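Local coordinates for protein Hpy188I (Helicobacter pylori, PDB 3OQG) that cuts specific DNA sequences as a GIY-YIG family restriction endonuclease, probably working as a dimer on double-stranded DNA, at residues A[26-35]-A[74-84]. Sequence-based numbering, arbitrary orientation. Where two conformers were deposited one is given.
Sequences LKDEIDYKDF and VFVIQGKIFKI. With nucleotides of chain C.
Lys80, bent at chi2 (-63°), runs its chain past Leu26 and brings NZ back between two oxygens of the facing loop, whereas Tyr32, with its ring swung opposite the backbone N (chi1 -172°), lays one ring edge against the hairpin. NZ donates to Glu29 O at 2.9 Å, from above the carbonyl plane, and forms a salt bridge with Asp31 OD1, likewise met from above the carboxylate plane. A long, flexible lysine suits this place because its CB and CG pass alongside the CB and O of Leu26 before the ammonium serves both acceptors.

Between these side chains the backbones form a single beta bridge at Asp31 and Lys80. Ile81 N gives a nearly straight bond to Ile30 O (2.8 Å, 174° at the hydrogen), and Tyr32 N reaches Gly79 O at 2.8 Å. Gly79 fits the type I' turn of residues 77-80 with its positive phi. A water accepts from Ile30 N and donates to Ile81 O and Glu29 OE1; OE1 also accepts from Ile175 N of the second subunit.

Apolar groups fill both ends. Tyr32 CD1 lies 3.5 Å from Val76 CG2, while Val74 CG1 and Ile81 CG1 sit at the ring's edge and Tyr132 stacks on the ring. Ile81 CD1 continues to Phe35 CB, 4.0 Å away; beta-branched Val74, Val76 and Ile81 suit extended backbone and offer methyls to the aromatic side chains. At the other end Leu26 forks, CD1 to Ile77 CB at 3.7 Å and CD2 to the edge of Phe82.

Loop 26-35 thus adds one bridge to strand 80-87, outermost of the five-stranded antiparallel sheet within this chain, though Phe82 also makes backbone hydrogen bonds to the second subunit. Lys83, at a classic bulge opposite Phe75, binds a DNA phosphate oxygen. The ammonium probably stabilises Asp31 as the anion, and Asp31 and Lys80 are held twice, through backbones and charges.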
loop_
_atom_site.group_PDB
_atom_site.type_symbol
_atom_site.label_atom_id
_atom_site.label_comp_id
_atom_site.label_asym_id
_atom_site.label_seq_id
_atom_site.Cartn_x
_atom_site.Cartn_y
_atom_site.Cartn_z
ATOM N N LEU A 26 -1.594 -9.483 25.184
ATOM C CA LEU A 26 -2.872 -8.862 24.849
ATOM C C LEU A 26 -3.708 -8.453 26.056
ATOM O O LEU A 26 -4.819 -7.998 25.899
ATOM C CB LEU A 26 -3.690 -9.815 23.994
ATOM C CG LEU A 26 -2.976 -10.293 22.719
ATOM C CD1 LEU A 26 -3.843 -11.247 21.930
ATOM C CD2 LEU A 26 -2.530 -9.140 21.832
ATOM N N LYS A 27 -3.179 -8.602 27.258
ATOM C CA LYS A 27 -4.022 -8.446 28.443
ATOM C C LYS A 27 -4.611 -7.046 28.630
ATOM O O LYS A 27 -5.660 -6.923 29.252
ATOM C CB LYS A 27 -3.282 -8.899 29.692
ATOM C CG LYS A 27 -2.124 -8.026 30.071
ATOM C CD LYS A 27 -1.498 -8.529 31.369
ATOM C CE LYS A 27 -0.070 -8.057 31.467
ATOM N NZ LYS A 27 -0.020 -6.581 31.589
ATOM N N ASP A 28 -3.979 -6.009 28.074
ATOM C CA ASP A 28 -4.500 -4.629 28.182
ATOM C C ASP A 28 -5.267 -4.180 26.945
ATOM O O ASP A 28 -5.664 -3.013 26.836
ATOM C CB ASP A 28 -3.368 -3.635 28.440
ATOM C CG ASP A 28 -2.598 -3.927 29.721
ATOM O OD1 ASP A 28 -3.163 -4.499 30.682
ATOM O OD2 ASP A 28 -1.404 -3.565 29.744
ATOM N N GLU A 29 -5.463 -5.092 26.004
ATOM C CA GLU A 29 -6.250 -4.794 24.829
ATOM C C GLU A 29 -7.749 -4.714 25.124
ATOM O O GLU A 29 -8.218 -5.051 26.233
ATOM C CB GLU A 29 -5.922 -5.808 23.727
ATOM C CG GLU A 29 -4.447 -5.761 23.295
ATOM C CD GLU A 29 -3.974 -4.329 23.064
ATOM O OE1 GLU A 29 -4.507 -3.644 22.148
ATOM O OE2 GLU A 29 -3.088 -3.883 23.817
ATOM N N ILE A 30 -8.483 -4.212 24.136
ATOM C CA ILE A 30 -9.918 -4.032 24.234
ATOM C C ILE A 30 -10.613 -5.330 23.840
ATOM O O ILE A 30 -10.273 -5.953 22.846
ATOM C CB ILE A 30 -10.395 -2.863 23.332
ATOM C CG1 ILE A 30 -9.647 -1.574 23.682
ATOM C CG2 ILE A 30 -11.893 -2.646 23.427
ATOM C CD1 ILE A 30 -9.707 -1.171 25.139
ATOM N N ASP A 31 -11.603 -5.716 24.637
ATOM C CA ASP A 31 -12.422 -6.867 24.336
ATOM C C ASP A 31 -13.270 -6.578 23.096
ATOM O O ASP A 31 -13.867 -5.508 22.998
ATOM C CB ASP A 31 -13.374 -7.162 25.493
ATOM C CG ASP A 31 -12.693 -7.810 26.691
ATOM O OD1 ASP A 31 -11.537 -8.267 26.609
ATOM O OD2 ASP A 31 -13.347 -7.871 27.756
ATOM N N TYR A 32 -13.355 -7.541 22.179
ATOM C CA TYR A 32 -14.242 -7.414 21.020
ATOM C C TYR A 32 -15.706 -7.141 21.442
ATOM O O TYR A 32 -16.428 -6.401 20.769
ATOM C CB TYR A 32 -14.155 -8.647 20.095
ATOM C CG TYR A 32 -14.923 -8.447 18.813
ATOM C CD1 TYR A 32 -14.410 -7.643 17.794
ATOM C CD2 TYR A 32 -16.187 -8.995 18.648
ATOM C CE1 TYR A 32 -15.126 -7.410 16.638
ATOM C CE2 TYR A 32 -16.922 -8.765 17.492
ATOM C CZ TYR A 32 -16.389 -7.972 16.486
ATOM O OH TYR A 32 -17.102 -7.749 15.335
ATOM N N LYS A 33 -16.135 -7.692 22.570
ATOM C CA LYS A 33 -17.514 -7.440 23.039
ATOM C C LYS A 33 -17.818 -5.955 23.301
ATOM O O LYS A 33 -18.982 -5.528 23.250
ATOM C CB LYS A 33 -17.845 -8.271 24.282
ATOM C CG LYS A 33 -16.963 -8.035 25.512
ATOM C CD LYS A 33 -17.605 -8.560 26.807
ATOM C CE LYS A 33 -18.261 -9.936 26.644
ATOM N NZ LYS A 33 -19.058 -10.357 27.872
ATOM N N ASP A 34 -16.768 -5.182 23.571
ATOM C CA ASP A 34 -16.861 -3.742 23.772
ATOM C C ASP A 34 -16.588 -2.908 22.527
ATOM O O ASP A 34 -16.451 -1.689 22.624
ATOM C CB ASP A 34 -15.884 -3.324 24.873
ATOM C CG ASP A 34 -16.158 -4.028 26.181
ATOM O OD1 ASP A 34 -17.346 -4.277 26.492
ATOM O OD2 ASP A 34 -15.188 -4.337 26.896
ATOM N N PHE A 35 -16.499 -3.558 21.366
ATOM C CA PHE A 35 -16.330 -2.881 20.077
ATOM C C PHE A 35 -17.647 -2.232 19.668
ATOM O O PHE A 35 -18.677 -2.882 19.606
ATOM C CB PHE A 35 -15.885 -3.907 19.028
ATOM C CG PHE A 35 -15.551 -3.332 17.676
ATOM C CD1 PHE A 35 -14.849 -2.141 17.529
ATOM C CD2 PHE A 35 -15.894 -4.040 16.529
ATOM C CE1 PHE A 35 -14.541 -1.656 16.263
ATOM C CE2 PHE A 35 -15.581 -3.566 15.265
ATOM C CZ PHE A 35 -14.906 -2.376 15.131
ATOM N N VAL A 74 -11.337 -7.135 11.640
ATOM C CA VAL A 74 -10.845 -7.092 13.006
ATOM C C VAL A 74 -10.347 -8.484 13.338
ATOM O O VAL A 74 -11.081 -9.450 13.160
ATOM C CB VAL A 74 -11.953 -6.678 14.020
ATOM C CG1 VAL A 74 -11.356 -6.477 15.451
ATOM C CG2 VAL A 74 -12.680 -5.395 13.525
ATOM N N PHE A 75 -9.087 -8.571 13.762
ATOM C CA PHE A 75 -8.463 -9.802 14.241
ATOM C C PHE A 75 -8.650 -9.860 15.746
ATOM O O PHE A 75 -8.219 -8.952 16.480
ATOM C CB PHE A 75 -6.962 -9.802 13.936
ATOM C CG PHE A 75 -6.600 -10.089 12.491
ATOM C CD1 PHE A 75 -7.561 -10.311 11.503
ATOM C CD2 PHE A 75 -5.263 -10.102 12.115
ATOM C CE1 PHE A 75 -7.202 -10.608 10.181
ATOM C CE2 PHE A 75 -4.899 -10.384 10.792
ATOM C CZ PHE A 75 -5.868 -10.621 9.829
ATOM N N VAL A 76 -9.272 -10.936 16.206
ATOM C CA VAL A 76 -9.579 -11.100 17.627
ATOM C C VAL A 76 -8.936 -12.390 18.107
ATOM O O VAL A 76 -9.086 -13.453 17.476
ATOM C CB VAL A 76 -11.104 -11.116 17.856
ATOM C CG1 VAL A 76 -11.461 -11.333 19.351
ATOM C CG2 VAL A 76 -11.702 -9.831 17.334
ATOM N N ILE A 77 -8.240 -12.311 19.231
ATOM C CA ILE A 77 -7.533 -13.461 19.798
ATOM C C ILE A 77 -7.951 -13.599 21.253
ATOM O O ILE A 77 -7.730 -12.686 22.055
ATOM C CB ILE A 77 -6.002 -13.306 19.720
ATOM C CG1 ILE A 77 -5.554 -13.023 18.288
ATOM C CG2 ILE A 77 -5.316 -14.557 20.343
ATOM C CD1 ILE A 77 -4.049 -12.729 18.142
ATOM N N GLN A 78 -8.555 -14.734 21.591
ATOM C CA GLN A 78 -9.121 -14.950 22.928
ATOM C C GLN A 78 -9.900 -13.727 23.409
ATOM O O GLN A 78 -9.681 -13.216 24.515
ATOM C CB GLN A 78 -8.025 -15.341 23.921
ATOM C CG GLN A 78 -7.487 -16.735 23.685
ATOM C CD GLN A 78 -6.566 -17.202 24.788
ATOM O OE1 GLN A 78 -6.583 -16.674 25.898
ATOM N NE2 GLN A 78 -5.773 -18.222 24.493
ATOM N N GLY A 79 -10.808 -13.265 22.554
ATOM C CA GLY A 79 -11.676 -12.125 22.857
ATOM C C GLY A 79 -11.093 -10.729 22.752
ATOM O O GLY A 79 -11.848 -9.757 22.847
ATOM N N LYS A 80 -9.774 -10.613 22.572
ATOM C CA LYS A 80 -9.082 -9.317 22.544
ATOM C C LYS A 80 -8.872 -8.835 21.103
ATOM O O LYS A 80 -8.521 -9.623 20.240
ATOM C CB LYS A 80 -7.714 -9.420 23.248
ATOM C CG LYS A 80 -7.781 -9.638 24.756
ATOM C CD LYS A 80 -8.444 -8.486 25.459
ATOM C CE LYS A 80 -8.230 -8.518 26.962
ATOM N NZ LYS A 80 -8.983 -7.412 27.651
ATOM N N ILE A 81 -9.100 -7.543 20.864
ATOM C CA ILE A 81 -8.841 -6.957 19.549
ATOM C C ILE A 81 -7.343 -6.762 19.366
ATOM O O ILE A 81 -6.718 -5.956 20.058
ATOM C CB ILE A 81 -9.592 -5.628 19.365
ATOM C CG1 ILE A 81 -11.091 -5.905 19.364
ATOM C CG2 ILE A 81 -9.166 -4.928 18.046
ATOM C CD1 ILE A 81 -11.957 -4.658 19.325
ATOM N N PHE A 82 -6.771 -7.513 18.432
ATOM C CA PHE A 82 -5.345 -7.440 18.137
ATOM C C PHE A 82 -5.086 -6.362 17.084
ATOM O O PHE A 82 -4.132 -5.624 17.186
ATOM C CB PHE A 82 -4.844 -8.799 17.638
ATOM C CG PHE A 82 -3.501 -8.751 16.994
ATOM C CD1 PHE A 82 -2.346 -8.713 17.760
ATOM C CD2 PHE A 82 -3.387 -8.710 15.608
ATOM C CE1 PHE A 82 -1.068 -8.640 17.141
ATOM C CE2 PHE A 82 -2.119 -8.673 14.989
ATOM C CZ PHE A 82 -0.969 -8.649 15.758
ATOM N N LYS A 83 -5.927 -6.317 16.061
ATOM C CA LYS A 83 -5.827 -5.287 15.042
ATOM C C LYS A 83 -7.114 -5.045 14.272
ATOM O O LYS A 83 -8.003 -5.879 14.246
ATOM C CB LYS A 83 -4.626 -5.540 14.108
ATOM C CG LYS A 83 -4.856 -6.325 12.875
ATOM C CD LYS A 83 -3.662 -6.151 11.878
ATOM C CE LYS A 83 -3.722 -4.912 10.966
ATOM N NZ LYS A 83 -2.595 -4.887 9.953
ATOM N N ILE A 84 -7.171 -3.862 13.658
ATOM C CA ILE A 84 -8.202 -3.470 12.718
ATOM C C ILE A 84 -7.452 -3.097 11.457
ATOM O O ILE A 84 -6.461 -2.375 11.526
ATOM C CB ILE A 84 -9.042 -2.283 13.207
ATOM C CG1 ILE A 84 -9.733 -2.620 14.537
ATOM C CG2 ILE A 84 -10.065 -1.867 12.129
ATOM C CD1 ILE A 84 -10.239 -1.407 15.303
ATOM P P DG C 6 -3.288 -2.895 6.787
ATOM O OP1 DG C 6 -4.691 -2.745 7.227
ATOM O OP2 DG C 6 -2.414 -3.917 7.421
ATOM O "O5'" DG C 6 -3.278 -3.103 5.210
ATOM C "C5'" DG C 6 -3.518 -1.987 4.358
ATOM C "C4'" DG C 6 -3.029 -2.269 2.959
ATOM O "O4'" DG C 6 -1.590 -2.435 2.934
ATOM C "C3'" DG C 6 -3.614 -3.533 2.324
ATOM O "O3'" DG C 6 -4.101 -3.213 1.023
ATOM C "C2'" DG C 6 -2.424 -4.470 2.225
ATOM C "C1'" DG C 6 -1.310 -3.471 2.014
ATOM N N9 DG C 6 0.037 -3.978 2.258
ATOM C C8 DG C 6 0.563 -4.477 3.428
ATOM N N7 DG C 6 1.787 -4.915 3.292
ATOM C C5 DG C 6 2.095 -4.672 1.957
ATOM C C6 DG C 6 3.275 -4.949 1.213
ATOM O O6 DG C 6 4.324 -5.494 1.596
ATOM N N1 DG C 6 3.149 -4.533 -0.115
ATOM C C2 DG C 6 2.032 -3.944 -0.654
ATOM N N2 DG C 6 2.086 -3.629 -1.959
ATOM N N3 DG C 6 0.933 -3.685 0.027
ATOM C C4 DG C 6 1.032 -4.078 1.313
HETATM O O HOH W 1 -7.144 -3.601 21.571
HETATM O O HOH W 2 -14.634 -10.155 23.808
#